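Local coordinates for uncharacterized protein (Chaetomium thermophilum, PDB 3LPZ), which probably acts in the Get pathway of tail-anchored protein biogenesis, as an alpha-solenoid Get4 that binds Get5, at residues A[188-193]-A[243-248]; A[119-124]-A[136-141]; A[222-227]-A[237-242]. One frame throughout, in Å; residues are numbered along the deposited sequence.

Interaction 1: residues A[188-193]-A[243-248]; sequences LYCARA and PLLNFI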
loop_
_atom_site.group_PDB
_atom_site.type_symbol
_atom_site.label_atom_id
_atom_site.label_comp_id
_atom_site.label_asym_id
_atom_site.label_seq_id
_atom_site.Cartn_x
_atom_site.Cartn_y
_atom_site.Cartn_z
ATOM N N LEU A 188 -6.359 -4.457 -17.026
ATOM C CA LEU A 188 -5.688 -5.241 -15.977
ATOM C C LEU A 188 -4.914 -4.340 -15.011
ATOM O O LEU A 188 -4.916 -4.562 -13.813
ATOM C CB LEU A 188 -4.751 -6.287 -16.585
ATOM C CG LEU A 188 -5.316 -7.635 -17.075
ATOM C CD1 LEU A 188 -6.746 -7.597 -17.579
ATOM C CD2 LEU A 188 -4.332 -8.304 -18.087
ATOM N N TYR A 189 -4.249 -3.327 -15.540
ATOM C CA TYR A 189 -3.498 -2.404 -14.709
ATOM C C TYR A 189 -4.416 -1.432 -14.027
ATOM O O TYR A 189 -4.194 -1.081 -12.860
ATOM C CB TYR A 189 -2.405 -1.696 -15.515
ATOM C CG TYR A 189 -1.324 -2.685 -15.928
ATOM C CD1 TYR A 189 -0.299 -3.037 -15.041
ATOM C CD2 TYR A 189 -1.378 -3.337 -17.168
ATOM C CE1 TYR A 189 0.680 -3.980 -15.405
ATOM C CE2 TYR A 189 -0.406 -4.269 -17.535
ATOM C CZ TYR A 189 0.611 -4.584 -16.649
ATOM O OH TYR A 189 1.553 -5.511 -17.000
ATOM N N CYS A 190 -5.486 -1.044 -14.711
ATOM C CA CYS A 190 -6.482 -0.204 -14.065
ATOM C C CYS A 190 -7.073 -0.929 -12.842
ATOM O O CYS A 190 -7.200 -0.318 -11.767
ATOM C CB CYS A 190 -7.579 0.214 -15.066
ATOM S SG CYS A 190 -8.689 1.445 -14.394
ATOM N N ALA A 191 -7.375 -2.227 -13.004
ATOM C CA ALA A 191 -7.951 -3.039 -11.939
ATOM C C ALA A 191 -7.027 -3.151 -10.737
ATOM O O ALA A 191 -7.503 -3.125 -9.633
ATOM C CB ALA A 191 -8.366 -4.418 -12.435
ATOM N N ARG A 192 -5.712 -3.242 -10.959
ATOM C CA ARG A 192 -4.729 -3.240 -9.856
ATOM C C ARG A 192 -4.727 -1.950 -9.032
ATOM O O ARG A 192 -4.293 -1.970 -7.874
ATOM C CB ARG A 192 -3.310 -3.552 -10.366
ATOM C CG ARG A 192 -3.190 -4.958 -11.000
ATOM C CD ARG A 192 -1.715 -5.298 -11.350
ATOM N NE ARG A 192 -0.929 -5.612 -10.153
ATOM C CZ ARG A 192 -0.986 -6.769 -9.492
ATOM N NH1 ARG A 192 -1.793 -7.763 -9.894
ATOM N NH2 ARG A 192 -0.218 -6.955 -8.423
ATOM N N ALA A 193 -5.180 -0.838 -9.621
ATOM C CA ALA A 193 -5.277 0.447 -8.886
ATOM C C ALA A 193 -6.644 0.677 -8.301
ATOM O O ALA A 193 -6.760 1.478 -7.372
ATOM C CB ALA A 193 -4.962 1.632 -9.799
ATOM N N PRO A 243 -13.479 -3.484 -23.535
ATOM C CA PRO A 243 -14.676 -3.899 -22.765
ATOM C C PRO A 243 -14.478 -4.071 -21.237
ATOM O O PRO A 243 -15.389 -3.766 -20.468
ATOM C CB PRO A 243 -15.069 -5.245 -23.390
ATOM C CG PRO A 243 -14.068 -5.561 -24.452
ATOM C CD PRO A 243 -13.274 -4.308 -24.742
ATOM N N LEU A 244 -13.341 -4.603 -20.795
ATOM C CA LEU A 244 -13.152 -4.823 -19.358
ATOM C C LEU A 244 -12.925 -3.527 -18.601
ATOM O O LEU A 244 -13.135 -3.448 -17.390
ATOM C CB LEU A 244 -11.972 -5.758 -19.082
ATOM C CG LEU A 244 -12.257 -7.256 -19.245
ATOM C CD1 LEU A 244 -10.988 -8.037 -18.850
ATOM C CD2 LEU A 244 -13.488 -7.695 -18.450
ATOM N N LEU A 245 -12.439 -2.509 -19.291
ATOM C CA LEU A 245 -12.345 -1.202 -18.647
ATOM C C LEU A 245 -13.777 -0.646 -18.440
ATOM O O LEU A 245 -14.087 0.023 -17.430
ATOM C CB LEU A 245 -11.500 -0.268 -19.501
ATOM C CG LEU A 245 -10.339 0.407 -18.782
ATOM C CD1 LEU A 245 -9.514 1.317 -19.727
ATOM C CD2 LEU A 245 -10.855 1.191 -17.579
ATOM N N ASN A 246 -14.643 -0.924 -19.404
ATOM C CA ASN A 246 -16.054 -0.562 -19.280
ATOM C C ASN A 246 -16.730 -1.301 -18.149
ATOM O O ASN A 246 -17.499 -0.711 -17.406
ATOM C CB ASN A 246 -16.781 -0.806 -20.605
ATOM C CG ASN A 246 -16.168 0.006 -21.722
ATOM O OD1 ASN A 246 -15.603 1.074 -21.466
ATOM N ND2 ASN A 246 -16.256 -0.492 -22.953
ATOM N N PHE A 247 -16.397 -2.580 -17.986
ATOM C CA PHE A 247 -16.837 -3.339 -16.832
ATOM C C PHE A 247 -16.442 -2.655 -15.513
ATOM O O PHE A 247 -17.272 -2.491 -14.602
ATOM C CB PHE A 247 -16.215 -4.740 -16.871
ATOM C CG PHE A 247 -16.468 -5.538 -15.633
ATOM C CD1 PHE A 247 -17.689 -6.186 -15.446
ATOM C CD2 PHE A 247 -15.485 -5.645 -14.648
ATOM C CE1 PHE A 247 -17.931 -6.956 -14.282
ATOM C CE2 PHE A 247 -15.717 -6.389 -13.482
ATOM C CZ PHE A 247 -16.945 -7.048 -13.301
ATOM N N ILE A 248 -15.170 -2.282 -15.408
ATOM C CA ILE A 248 -14.680 -1.539 -14.245
ATOM C C ILE A 248 -15.430 -0.209 -14.027
ATOM O O ILE A 248 -15.856 0.067 -12.903
ATOM C CB ILE A 248 -13.159 -1.264 -14.326
ATOM C CG1 ILE A 248 -12.365 -2.579 -14.294
ATOM C CG2 ILE A 248 -12.723 -0.285 -13.204
ATOM C CD1 ILE A 248 -10.892 -2.382 -14.769
#

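Interaction 2: residues A[119-124]-A[136-141]; sequences KEMIDW and PELHHV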
loop_
_atom_site.group_PDB
_atom_site.type_symbol
_atom_site.label_atom_id
_atom_site.label_comp_id
_atom_site.label_asym_id
_atom_site.label_seq_id
_atom_site.Cartn_x
_atom_site.Cartn_y
_atom_site.Cartn_z
ATOM N N LYS A 119 9.792 -2.156 8.444
ATOM C CA LYS A 119 8.970 -3.084 9.196
ATOM C C LYS A 119 8.702 -2.607 10.634
ATOM O O LYS A 119 7.545 -2.616 11.086
ATOM C CB LYS A 119 9.634 -4.460 9.211
ATOM C CG LYS A 119 8.726 -5.603 9.554
ATOM C CD LYS A 119 8.723 -5.935 11.047
ATOM C CE LYS A 119 7.987 -7.265 11.297
ATOM N NZ LYS A 119 7.083 -7.172 12.495
ATOM N N GLU A 120 9.755 -2.194 11.341
ATOM C CA GLU A 120 9.602 -1.778 12.739
ATOM C C GLU A 120 8.737 -0.530 12.865
ATOM O O GLU A 120 7.849 -0.477 13.728
ATOM C CB GLU A 120 10.964 -1.565 13.424
ATOM C CG GLU A 120 11.809 -2.869 13.537
ATOM C CD GLU A 120 11.187 -3.945 14.448
ATOM O OE1 GLU A 120 10.357 -3.640 15.335
ATOM O OE2 GLU A 120 11.535 -5.117 14.270
ATOM N N MET A 121 9.017 0.457 12.018
ATOM C CA MET A 121 8.357 1.758 12.037
ATOM C C MET A 121 6.832 1.584 11.784
ATOM O O MET A 121 5.989 2.142 12.509
ATOM C CB MET A 121 9.026 2.635 10.948
ATOM C CG MET A 121 8.362 3.962 10.614
ATOM S SD MET A 121 9.043 4.733 9.108
ATOM C CE MET A 121 8.246 3.847 7.761
ATOM N N ILE A 122 6.485 0.792 10.764
ATOM C CA ILE A 122 5.078 0.521 10.456
ATOM C C ILE A 122 4.398 -0.203 11.625
ATOM O O ILE A 122 3.262 0.144 11.974
ATOM C CB ILE A 122 4.907 -0.296 9.156
ATOM C CG1 ILE A 122 5.348 0.526 7.919
ATOM C CG2 ILE A 122 3.425 -0.840 8.992
ATOM C CD1 ILE A 122 4.492 1.731 7.609
ATOM N N ASP A 123 5.092 -1.179 12.218
ATOM C CA ASP A 123 4.558 -1.970 13.336
ATOM C C ASP A 123 4.352 -1.082 14.559
ATOM O O ASP A 123 3.314 -1.154 15.218
ATOM C CB ASP A 123 5.475 -3.159 13.698
ATOM C CG ASP A 123 5.015 -3.884 14.948
ATOM O OD1 ASP A 123 4.112 -4.746 14.851
ATOM O OD2 ASP A 123 5.525 -3.575 16.038
ATOM N N TRP A 124 5.304 -0.214 14.856
ATOM C CA TRP A 124 5.056 0.738 15.944
ATOM C C TRP A 124 3.811 1.592 15.622
ATOM O O TRP A 124 2.982 1.833 16.484
ATOM C CB TRP A 124 6.281 1.615 16.195
ATOM C CG TRP A 124 5.964 2.931 16.876
ATOM C CD1 TRP A 124 5.779 3.150 18.230
ATOM C CD2 TRP A 124 5.807 4.207 16.242
ATOM N NE1 TRP A 124 5.551 4.478 18.458
ATOM C CE2 TRP A 124 5.546 5.150 17.262
ATOM C CE3 TRP A 124 5.875 4.649 14.907
ATOM C CZ2 TRP A 124 5.341 6.515 16.994
ATOM C CZ3 TRP A 124 5.666 6.000 14.635
ATOM C CH2 TRP A 124 5.407 6.922 15.684
ATOM N N PRO A 136 -1.308 6.002 7.845
ATOM C CA PRO A 136 -1.436 6.227 6.410
ATOM C C PRO A 136 -0.294 7.021 5.745
ATOM O O PRO A 136 0.121 6.667 4.623
ATOM C CB PRO A 136 -2.738 7.029 6.313
ATOM C CG PRO A 136 -3.597 6.414 7.445
ATOM C CD PRO A 136 -2.571 6.284 8.568
ATOM N N GLU A 137 0.177 8.091 6.396
ATOM C CA GLU A 137 1.230 8.938 5.788
ATOM C C GLU A 137 2.541 8.145 5.690
ATOM O O GLU A 137 3.257 8.248 4.697
ATOM C CB GLU A 137 1.445 10.249 6.585
ATOM C CG GLU A 137 2.445 11.199 5.962
ATOM C CD GLU A 137 2.513 12.558 6.689
ATOM O OE1 GLU A 137 1.582 12.929 7.459
ATOM O OE2 GLU A 137 3.530 13.244 6.514
ATOM N N LEU A 138 2.841 7.320 6.694
ATOM C CA LEU A 138 4.031 6.457 6.572
ATOM C C LEU A 138 3.887 5.473 5.407
ATOM O O LEU A 138 4.830 5.311 4.604
ATOM C CB LEU A 138 4.321 5.714 7.876
ATOM C CG LEU A 138 4.780 6.551 9.081
ATOM C CD1 LEU A 138 5.013 5.606 10.264
ATOM C CD2 LEU A 138 6.082 7.330 8.785
ATOM N N HIS A 139 2.701 4.852 5.274
ATOM C CA HIS A 139 2.438 3.969 4.122
ATOM C C HIS A 139 2.581 4.731 2.798
ATOM O O HIS A 139 3.159 4.211 1.831
ATOM C CB HIS A 139 1.034 3.341 4.169
ATOM C CG HIS A 139 0.933 2.146 5.069
ATOM N ND1 HIS A 139 1.730 1.030 4.917
ATOM C CD2 HIS A 139 0.122 1.885 6.125
ATOM C CE1 HIS A 139 1.413 0.125 5.833
ATOM N NE2 HIS A 139 0.443 0.620 6.583
ATOM N N HIS A 140 2.034 5.943 2.742
ATOM C CA HIS A 140 2.177 6.756 1.551
ATOM C C HIS A 140 3.653 6.991 1.139
ATOM O O HIS A 140 4.039 6.763 -0.003
ATOM C CB HIS A 140 1.482 8.103 1.694
ATOM C CG HIS A 140 1.693 8.983 0.493
ATOM N ND1 HIS A 140 1.029 8.774 -0.697
ATOM C CD2 HIS A 140 2.523 10.036 0.288
ATOM C CE1 HIS A 140 1.437 9.671 -1.586
ATOM N NE2 HIS A 140 2.334 10.456 -1.011
ATOM N N VAL A 141 4.442 7.513 2.066
ATOM C CA VAL A 141 5.841 7.783 1.792
ATOM C C VAL A 141 6.652 6.518 1.420
ATOM O O VAL A 141 7.390 6.543 0.448
ATOM C CB VAL A 141 6.496 8.597 2.925
ATOM C CG1 VAL A 141 7.999 8.825 2.599
ATOM C CG2 VAL A 141 5.736 9.957 3.084
#

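Interaction 3: residues A[222-227]-A[237-242]; sequences KGLTVQ and RIFPSL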
loop_
_atom_site.group_PDB
_atom_site.type_symbol
_atom_site.label_atom_id
_atom_site.label_comp_id
_atom_site.label_asym_id
_atom_site.label_seq_id
_atom_site.Cartn_x
_atom_site.Cartn_y
_atom_site.Cartn_z
ATOM N N LYS A 222 -4.240 9.740 -27.911
ATOM C CA LYS A 222 -5.259 10.696 -28.352
ATOM C C LYS A 222 -6.159 10.144 -29.437
ATOM O O LYS A 222 -7.272 10.639 -29.611
ATOM C CB LYS A 222 -4.637 12.041 -28.751
ATOM C CG LYS A 222 -4.254 12.858 -27.493
ATOM C CD LYS A 222 -3.358 14.027 -27.808
ATOM C CE LYS A 222 -3.010 14.784 -26.518
ATOM N NZ LYS A 222 -2.343 16.053 -26.886
ATOM N N GLY A 223 -5.721 9.083 -30.104
ATOM C CA GLY A 223 -6.550 8.415 -31.123
ATOM C C GLY A 223 -7.583 7.422 -30.573
ATOM O O GLY A 223 -8.488 6.995 -31.307
ATOM N N LEU A 224 -7.456 7.068 -29.285
ATOM C CA LEU A 224 -8.256 6.011 -28.689
ATOM C C LEU A 224 -9.703 6.470 -28.453
ATOM O O LEU A 224 -9.935 7.416 -27.693
ATOM C CB LEU A 224 -7.617 5.546 -27.352
ATOM C CG LEU A 224 -8.336 4.436 -26.550
ATOM C CD1 LEU A 224 -8.278 3.106 -27.296
ATOM C CD2 LEU A 224 -7.702 4.258 -25.176
ATOM N N THR A 225 -10.665 5.802 -29.101
ATOM C CA THR A 225 -12.072 6.205 -29.008
ATOM C C THR A 225 -12.511 6.181 -27.556
ATOM O O THR A 225 -12.272 5.204 -26.830
ATOM C CB THR A 225 -12.971 5.331 -29.858
ATOM O OG1 THR A 225 -12.472 5.353 -31.194
ATOM C CG2 THR A 225 -14.472 5.816 -29.820
ATOM N N VAL A 226 -13.121 7.284 -27.137
ATOM C CA VAL A 226 -13.552 7.437 -25.763
ATOM C C VAL A 226 -14.823 8.287 -25.697
ATOM O O VAL A 226 -14.988 9.246 -26.467
ATOM C CB VAL A 226 -12.404 8.016 -24.850
ATOM C CG1 VAL A 226 -11.906 9.399 -25.362
ATOM C CG2 VAL A 226 -12.861 8.096 -23.388
ATOM N N GLN A 227 -15.707 7.907 -24.775
ATOM C CA GLN A 227 -16.954 8.611 -24.536
ATOM C C GLN A 227 -17.070 8.914 -23.043
ATOM O O GLN A 227 -16.516 8.198 -22.207
ATOM C CB GLN A 227 -18.136 7.754 -24.972
ATOM C CG GLN A 227 -18.141 7.542 -26.466
ATOM C CD GLN A 227 -19.013 6.404 -26.902
ATOM O OE1 GLN A 227 -19.328 5.508 -26.113
ATOM N NE2 GLN A 227 -19.400 6.414 -28.165
ATOM N N ARG A 237 -15.631 7.262 -18.064
ATOM C CA ARG A 237 -15.196 7.058 -19.442
ATOM C C ARG A 237 -15.511 5.657 -19.955
ATOM O O ARG A 237 -15.295 4.641 -19.260
ATOM C CB ARG A 237 -13.709 7.405 -19.630
ATOM C CG ARG A 237 -13.356 8.825 -19.175
ATOM C CD ARG A 237 -11.883 9.092 -19.304
ATOM N NE ARG A 237 -11.582 10.499 -19.058
ATOM C CZ ARG A 237 -11.115 10.973 -17.907
ATOM N NH1 ARG A 237 -10.858 10.160 -16.877
ATOM N NH2 ARG A 237 -10.906 12.272 -17.792
ATOM N N ILE A 238 -16.036 5.622 -21.174
ATOM C CA ILE A 238 -16.302 4.393 -21.890
ATOM C C ILE A 238 -15.337 4.299 -23.073
ATOM O O ILE A 238 -15.196 5.246 -23.859
ATOM C CB ILE A 238 -17.785 4.364 -22.381
ATOM C CG1 ILE A 238 -18.717 4.373 -21.161
ATOM C CG2 ILE A 238 -18.052 3.179 -23.365
ATOM C CD1 ILE A 238 -18.615 3.060 -20.218
ATOM N N PHE A 239 -14.678 3.148 -23.183
ATOM C CA PHE A 239 -13.751 2.859 -24.279
ATOM C C PHE A 239 -14.274 1.679 -25.074
ATOM O O PHE A 239 -14.114 0.538 -24.640
ATOM C CB PHE A 239 -12.369 2.492 -23.712
ATOM C CG PHE A 239 -11.740 3.590 -22.924
ATOM C CD1 PHE A 239 -10.974 4.576 -23.564
ATOM C CD2 PHE A 239 -11.915 3.664 -21.546
ATOM C CE1 PHE A 239 -10.404 5.613 -22.845
ATOM C CE2 PHE A 239 -11.338 4.730 -20.801
ATOM C CZ PHE A 239 -10.578 5.684 -21.446
ATOM N N PRO A 240 -14.851 1.930 -26.257
ATOM C CA PRO A 240 -15.429 0.823 -27.038
ATOM C C PRO A 240 -14.459 -0.308 -27.307
ATOM O O PRO A 240 -14.890 -1.461 -27.368
ATOM C CB PRO A 240 -15.856 1.499 -28.343
ATOM C CG PRO A 240 -16.182 2.914 -27.904
ATOM C CD PRO A 240 -15.057 3.231 -26.921
ATOM N N SER A 241 -13.164 -0.022 -27.434
ATOM C CA SER A 241 -12.208 -1.093 -27.746
ATOM C C SER A 241 -11.694 -1.824 -26.514
ATOM O O SER A 241 -10.888 -2.741 -26.645
ATOM C CB SER A 241 -11.011 -0.540 -28.510
ATOM O OG SER A 241 -10.315 0.365 -27.672
ATOM N N LEU A 242 -12.120 -1.411 -25.317
ATOM C CA LEU A 242 -11.589 -2.002 -24.080
ATOM C C LEU A 242 -12.756 -2.412 -23.160
ATOM O O LEU A 242 -13.020 -1.762 -22.146
ATOM C CB LEU A 242 -10.621 -1.033 -23.395
ATOM C CG LEU A 242 -9.333 -0.652 -24.159
ATOM C CD1 LEU A 242 -8.631 0.544 -23.511
ATOM C CD2 LEU A 242 -8.362 -1.840 -24.283
HETATM O O HOH W 1 -11.788 2.474 -27.457
#

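Interaction 1: residues A[188-193]-A[243-248]
Ile248 reaches across from helix 243-256 and sets its CD1 methyl against Cys190 and Ala191 of helix 186-199. The contact is wholly apolar and has three parts. The first is the Ile248 tip. CD1 lies 3.9 Å from the backbone atom Ala191 N and 4.0 Å from Ala191 CB. The same methyl is 4.2 Å from Cys190 CB. CG1 stands anti to the carbonyl carbon (chi1 -64°), and CD1 continues from it in an extended chain (chi2 164°), which carries the methyl out to the neighbouring helix.

The second part is a sulfur-methyl contact. Cys190 SG sits 3.9 Å from Leu245 CD2. Leu245 arrives at the sulfur with the end of its side chain.

The third part is looser. Leu188 CD1 and Leu244 CD1 meet at 4.5 Å, where Leu188 is partly exposed and Leu244 is buried.

The two helix segments run nearly parallel, 21° apart, with their axes 9.8 Å from each other. The pair joins helices 186-199 and 243-256 of the alpha-solenoid, which are separated in the chain by helix 203-220 and a short two-stranded sheet. Phe213 touches Cys190 and Leu217 touches Leu245, both from helix 203-220. Trp281 lies on Ala191, and Leu274 and Leu277 lie on Leu244.

No hydrogen bond or salt bridge joins the segments. Arg192 forms a salt bridge with Glu156, and Asn246 OD1 accepts a hydrogen bond from Phe239 N. The small residues Cys190 and Ala191 leave room for Ile248 to come close to the helix backbone. Between the segments only van der Waals contacts act, so their mutual position rests on shape fit rather than on directed bonds.

Interaction 2: residues A[119-124]-A[136-141]
Met121 and Leu138 reach toward each other tip to tip between helix 112-128 and helix 136-148. Met121 CG is 3.7 Å from Leu138 CD1, and Met121 SD is 4.0 Å from Leu138 CD2. Both branches of the leucine are therefore used. With CG anti to the backbone N (chi1 170°), Met121 directs CG at Leu138 CD1. Trp124 adds its ring edge: CZ3 lies 4.4 Å from Leu138 CD1, with that methyl near the ring plane.

Ile122 and His139 cross at about a right angle. Ile122 CD1 sits over one face of the imidazole in a CH-pi contact, 4.1 Å from the ring centroid and offset toward the rim. Ile122 CG2 approaches His139 CE1 at 3.9 Å.

The two segments are antiparallel, at 156°, and belong to successive helices that form a helical hairpin of the alpha-solenoid. Leu101 of helix 94-104 also touches Leu138. The His139 ring is held at both nitrogens: ND1 is hydrogen-bonded to His158 ND1 and NE2 to Ala133 O. These bonds limit its rotation and keep a face turned to Ile122. Trp124 NE1 is hydrogen-bonded to Gln90 O, which helps hold the indole with its edge at Leu138.

Interaction 3: residues A[222-227]-A[237-242]
A two-stranded antiparallel beta hairpin joins the 222-227 and 237-242 segments, at the surface of the helical solenoid. Its hydrogen-bonded pair is Gln227 and Ile238. Gln227 N donates to Ile238 O at 2.9 Å, and Ile238 N returns a bond to Gln227 O at 2.8 Å. Gln227 and Ile238 place their side chains on the same face of the sheet, where Gln227 OE1 comes to 3.8 Å from Ile238 CG2.

The Phe239 ring receives Leu224 and Val226. Val226 lies side by side with it, and Val226 CG2 is 3.5 Å from Phe239 CE1. Leu224 crosses it at about a right angle, with Leu224 CD2 at 3.7 Å from Phe239 CD1. Val218 of helix 203-220 and Leu245 of helix 243-256 also touch the phenylalanine, which ties the hairpin to the helices. An alanine here would probably open a gap where the ring meets Val226 CG2 and Leu224 CD2, and leave Leu245 without its ring partner.

Beyond the strand, Phe239 to Leu242 form a type I turn that leads into helix 243-256. Thr225 CG2 packs on the Pro240 ring. A water bridges the segments: it donates to Thr225 O and accepts from Ser241 N, 2.9 Å from that nitrogen.

Overall arrangement
Along the chain interaction 2 comes first, between the successive helices 112-128 and 136-148. Interaction 1 then joins helix 186-199 to helix 243-256. Interaction 3 is nested inside the loop that interaction 1 closes. Interactions 1 and 3 are neighbours, with centres about 13 Å apart. They meet where Asn246 and Leu245 touch Phe239, and strand 237-238 is followed, after a turn, by helix 243-256. Interaction 2 stands apart, its centre about 29 Å from that of interaction 1 and about 38 Å from that of interaction 3. Interaction 2 thus closes a pair of successive helices, while interactions 1 and 3 hold together helices and a small surface hairpin in a later part of the same alpha-solenoid.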